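Side-chain contacts in dihydropteridine reductase (Dictyostelium discoideum, PDB 3ORF), which catalyses the NADH- or NADPH-dependent reduction of quinonoid dihydropteridines to tetrahydropteridines and works as a homodimeric short-chain dehydrogenase/reductase: residues A163-H166 against H167-D171; D204-F207 against D208-T211. One frame throughout, in Å; residues are numbered along the deposited sequence.

Contact 1: residues A163-H166 against H167-D171; sequences AATH and HIIKD
Ala-163, Ala-164, Thr-165 and His-166 each give their carbonyl to the amide four residues on, from His-167 to Lys-170. This is regular alpha-helix, the C-terminal half of helix 156-172. The bond from Ile-169 N to Thr-165 O is almost straight, 178° at the hydrogen and 3.2 Å long. Side chains meet mainly the backbone of the preceding turn. Ile-168 lays CG1 against Ala-164 O at 3.4 Å. Ile-169 does the same one residue later, with CG1 3.4 Å from Thr-165 O. In both, CG1 sits beside the backbone N and anti to the carbonyl carbon (chi1 -71° and -67°), which turns the longer branch back along the helix. The methyl of Thr-165 only grazes that of Ile-169, CG2 to CD1 4.4 Å. Lys-170 passes His-166 O with CD at 3.9 Å, and its NZ goes on to Gly-234 O. The imidazoles leave the helix in different directions. His-166 NE2 bonds to Ala-145 N, while His-167 NE2 bonds to Thr-152 OG1 of the second subunit. The helix also carries Tyr-158, the predicted proton acceptor. Ile-168 faces helix 108-133 through Ala-123 and Phe-124, and with Thr-165 and Ile-169 it covers Leu-142 of strand 138-143. His-166, Ile-169 and Lys-170 rest on Leu-236 of strand 236-242.

Contact 2: residues D204-F207 against D208-T211; sequences DANF and DDWT
Asn-206 O accepts the amide of Asp-209 (2.9 Å from O to N), and Phe-207 O accepts that of Trp-210, so two successive type I beta turns overlap in the loop between helices 196-201 and 213-225. An Asx turn lies on top of the first one: Asp-208 N also bonds to the side-chain OD1 of Asn-206 at 3.2 Å. Asn-206 thus receives two successive amides, one on its main-chain oxygen and one on its side chain. Its CG stands anti to its own N (chi1 178°), which swings the amide forward over the turn. Asp-208 N approaches OD1 from above the amide plane rather than along a lone pair. The carboxylate of Asp-209 leads out of the turn, and its OD1 takes the amide of Ser-243. On the apolar side Phe-207 and Trp-210 run side by side and form an edge-to-face pair. The edge of Phe-207 points at the face of the indole six-membered ring, with planes at 69° and centroids 4.8 Å apart. Phe-207 CA also makes a CH-pi contact over the five-membered ring. Arg-199 of helix 196-201 touches Trp-210 and is in a cation-pi contact with Phe-207. Bound NAD lies about 8 Å from the Trp-210 side chain. On the NE1 side of the indole, Ala-205 CB comes in obliquely and touches Trp-210 CZ2 at 3.4 Å.

Overall arrangement
The two contacts share no element and do not touch. Their centres are 28 Å apart and their nearest atoms about 15 Å. Contact 1 is buried inside one helix of the Rossmann-type fold, between the central sheet and the second subunit. Contact 2 lies at the surface, in the loop after helix 196-201, and the partner chain does not reach it. Repeating main-chain bonds and aliphatic branches make up the first. The second combines overlapping turns, a side-chain amide and an aromatic pair. Both come within 7 to 8 Å of bound NAD, through His-166 and Trp-210. Strand 236-242 offers partners to both: Leu-236 to contact 1, Thr-241 to contact 2.

Contact 1: residues A163-H166 against H167-D171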
loop_
_atom_site.group_PDB
_atom_site.type_symbol
_atom_site.label_atom_id
_atom_site.label_comp_id
_atom_site.label_asym_id
_atom_site.label_seq_id
_atom_site.Cartn_x
_atom_site.Cartn_y
_atom_site.Cartn_z
ATOM N N ALA A 163 -4.496 1.948 3.113
ATOM C CA ALA A 163 -3.678 1.707 4.274
ATOM C C ALA A 163 -2.280 2.192 3.930
ATOM O O ALA A 163 -1.573 2.698 4.786
ATOM C CB ALA A 163 -3.639 0.153 4.721
ATOM N N ALA A 164 -1.863 2.044 2.665
ATOM C CA ALA A 164 -0.499 2.477 2.362
ATOM C C ALA A 164 -0.475 4.009 2.449
ATOM O O ALA A 164 0.501 4.598 2.892
ATOM C CB ALA A 164 -0.120 2.042 0.922
ATOM N N THR A 165 -1.538 4.645 1.957
ATOM C CA THR A 165 -1.642 6.129 2.031
ATOM C C THR A 165 -1.491 6.618 3.450
ATOM O O THR A 165 -0.804 7.611 3.703
ATOM C CB THR A 165 -2.951 6.635 1.477
ATOM O OG1 THR A 165 -3.082 6.141 0.148
ATOM C CG2 THR A 165 -2.971 8.129 1.470
ATOM N N HIS A 166 -2.136 5.891 4.387
ATOM C CA HIS A 166 -2.085 6.311 5.798
ATOM C C HIS A 166 -0.630 6.222 6.289
ATOM O O HIS A 166 -0.194 7.017 7.095
ATOM C CB HIS A 166 -2.982 5.406 6.710
ATOM C CG HIS A 166 -4.459 5.535 6.410
ATOM N ND1 HIS A 166 -5.402 4.637 6.872
ATOM C CD2 HIS A 166 -5.152 6.475 5.707
ATOM C CE1 HIS A 166 -6.602 4.988 6.428
ATOM N NE2 HIS A 166 -6.477 6.087 5.704
ATOM N N HIS A 167 0.070 5.187 5.883
ATOM C CA HIS A 167 1.471 4.965 6.388
ATOM C C HIS A 167 2.362 6.093 5.812
ATOM O O HIS A 167 3.261 6.581 6.487
ATOM C CB HIS A 167 1.921 3.588 5.940
ATOM C CG HIS A 167 3.265 3.181 6.441
ATOM N ND1 HIS A 167 3.429 2.389 7.575
ATOM C CD2 HIS A 167 4.517 3.407 5.942
ATOM C CE1 HIS A 167 4.723 2.176 7.761
ATOM N NE2 HIS A 167 5.405 2.801 6.803
ATOM N N ILE A 168 2.089 6.545 4.592
ATOM C CA ILE A 168 2.905 7.606 3.985
ATOM C C ILE A 168 2.775 8.935 4.749
ATOM O O ILE A 168 3.742 9.615 5.105
ATOM C CB ILE A 168 2.489 7.845 2.502
ATOM C CG1 ILE A 168 2.920 6.660 1.638
ATOM C CG2 ILE A 168 3.141 9.138 1.939
ATOM C CD1 ILE A 168 2.127 6.609 0.244
ATOM N N ILE A 169 1.530 9.275 5.039
ATOM C CA ILE A 169 1.248 10.348 5.914
ATOM C C ILE A 169 2.092 10.315 7.184
ATOM O O ILE A 169 2.657 11.358 7.611
ATOM C CB ILE A 169 -0.227 10.345 6.335
ATOM C CG1 ILE A 169 -1.089 10.656 5.107
ATOM C CG2 ILE A 169 -0.423 11.360 7.461
ATOM C CD1 ILE A 169 -2.637 10.204 5.354
ATOM N N LYS A 170 2.194 9.143 7.795
ATOM C CA LYS A 170 2.955 9.086 9.047
ATOM C C LYS A 170 4.460 9.224 8.801
ATOM O O LYS A 170 5.124 9.886 9.569
ATOM C CB LYS A 170 2.598 7.810 9.850
ATOM C CG LYS A 170 1.345 8.014 10.701
ATOM C CD LYS A 170 0.554 6.788 10.936
ATOM C CE LYS A 170 -0.789 7.113 11.681
ATOM N NZ LYS A 170 -0.809 8.327 12.715
ATOM N N ASP A 171 4.965 8.690 7.701
ATOM C CA ASP A 171 6.380 8.761 7.395
ATOM C C ASP A 171 6.734 10.227 7.101
ATOM O O ASP A 171 7.796 10.680 7.465
ATOM C CB ASP A 171 6.761 7.894 6.157
ATOM C CG ASP A 171 7.106 6.418 6.525
ATOM O OD1 ASP A 171 6.876 5.982 7.707
ATOM O OD2 ASP A 171 7.545 5.658 5.601
#

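Contact 2: residues D204-F207 against D208-T211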
loop_
_atom_site.group_PDB
_atom_site.type_symbol
_atom_site.label_atom_id
_atom_site.label_comp_id
_atom_site.label_asym_id
_atom_site.label_seq_id
_atom_site.Cartn_x
_atom_site.Cartn_y
_atom_site.Cartn_z
ATOM N N ASP A 204 -29.785 5.688 -2.136
ATOM C CA ASP A 204 -30.808 5.528 -1.083
ATOM C C ASP A 204 -30.481 6.240 0.220
ATOM O O ASP A 204 -31.338 6.303 1.094
ATOM C CB ASP A 204 -30.940 4.067 -0.697
ATOM C CG ASP A 204 -29.614 3.456 -0.241
ATOM O OD1 ASP A 204 -29.598 2.836 0.853
ATOM O OD2 ASP A 204 -28.584 3.595 -0.943
ATOM N N ALA A 205 -29.244 6.742 0.391
ATOM C CA ALA A 205 -28.826 7.117 1.751
ATOM C C ALA A 205 -29.552 8.350 2.210
ATOM O O ALA A 205 -30.201 9.068 1.423
ATOM C CB ALA A 205 -27.297 7.307 1.862
ATOM N N ASN A 206 -29.436 8.620 3.499
ATOM C CA ASN A 206 -29.836 9.946 3.976
ATOM C C ASN A 206 -28.666 10.916 3.742
ATOM O O ASN A 206 -27.688 10.870 4.495
ATOM C CB ASN A 206 -30.233 9.881 5.459
ATOM C CG ASN A 206 -30.609 11.247 6.031
ATOM O OD1 ASN A 206 -30.677 12.252 5.309
ATOM N ND2 ASN A 206 -30.907 11.275 7.347
ATOM N N PHE A 207 -28.798 11.801 2.750
ATOM C CA PHE A 207 -27.687 12.709 2.311
ATOM C C PHE A 207 -27.246 13.683 3.393
ATOM O O PHE A 207 -26.133 14.211 3.329
ATOM C CB PHE A 207 -28.061 13.490 1.056
ATOM C CG PHE A 207 -28.349 12.607 -0.121
ATOM C CD1 PHE A 207 -27.474 11.565 -0.454
ATOM C CD2 PHE A 207 -29.518 12.782 -0.884
ATOM C CE1 PHE A 207 -27.748 10.639 -1.552
ATOM C CE2 PHE A 207 -29.810 11.868 -2.000
ATOM C CZ PHE A 207 -28.882 10.798 -2.326
ATOM N N ASP A 208 -28.087 13.862 4.419
ATOM C CA ASP A 208 -27.786 14.774 5.521
ATOM C C ASP A 208 -26.725 14.140 6.441
ATOM O O ASP A 208 -26.131 14.823 7.255
ATOM C CB ASP A 208 -29.081 15.096 6.299
ATOM C CG ASP A 208 -29.989 16.195 5.595
ATOM O OD1 ASP A 208 -29.618 16.777 4.523
ATOM O OD2 ASP A 208 -31.092 16.494 6.140
ATOM N N ASP A 209 -26.487 12.839 6.309
ATOM C CA ASP A 209 -25.396 12.168 7.013
ATOM C C ASP A 209 -24.125 12.143 6.150
ATOM O O ASP A 209 -23.223 11.299 6.377
ATOM C CB ASP A 209 -25.740 10.710 7.334
ATOM C CG ASP A 209 -26.815 10.536 8.444
ATOM O OD1 ASP A 209 -27.298 11.521 9.071
ATOM O OD2 ASP A 209 -27.184 9.339 8.650
ATOM N N TRP A 210 -24.056 13.016 5.132
ATOM C CA TRP A 210 -22.853 13.073 4.254
ATOM C C TRP A 210 -22.158 14.428 4.422
ATOM O O TRP A 210 -22.855 15.474 4.509
ATOM C CB TRP A 210 -23.293 12.909 2.804
ATOM C CG TRP A 210 -23.768 11.509 2.499
ATOM C CD1 TRP A 210 -24.008 10.498 3.400
ATOM C CD2 TRP A 210 -24.028 10.969 1.215
ATOM N NE1 TRP A 210 -24.361 9.354 2.735
ATOM C CE2 TRP A 210 -24.367 9.611 1.391
ATOM C CE3 TRP A 210 -23.957 11.485 -0.083
ATOM C CZ2 TRP A 210 -24.673 8.780 0.328
ATOM C CZ3 TRP A 210 -24.273 10.657 -1.137
ATOM C CH2 TRP A 210 -24.607 9.315 -0.924
ATOM N N THR A 211 -20.807 14.435 4.451
ATOM C CA THR A 211 -20.139 15.698 4.642
ATOM C C THR A 211 -20.151 16.541 3.345
ATOM O O THR A 211 -19.727 16.094 2.317
ATOM C CB THR A 211 -18.686 15.533 5.135
ATOM O OG1 THR A 211 -18.624 14.539 6.182
ATOM C CG2 THR A 211 -18.172 16.866 5.683
#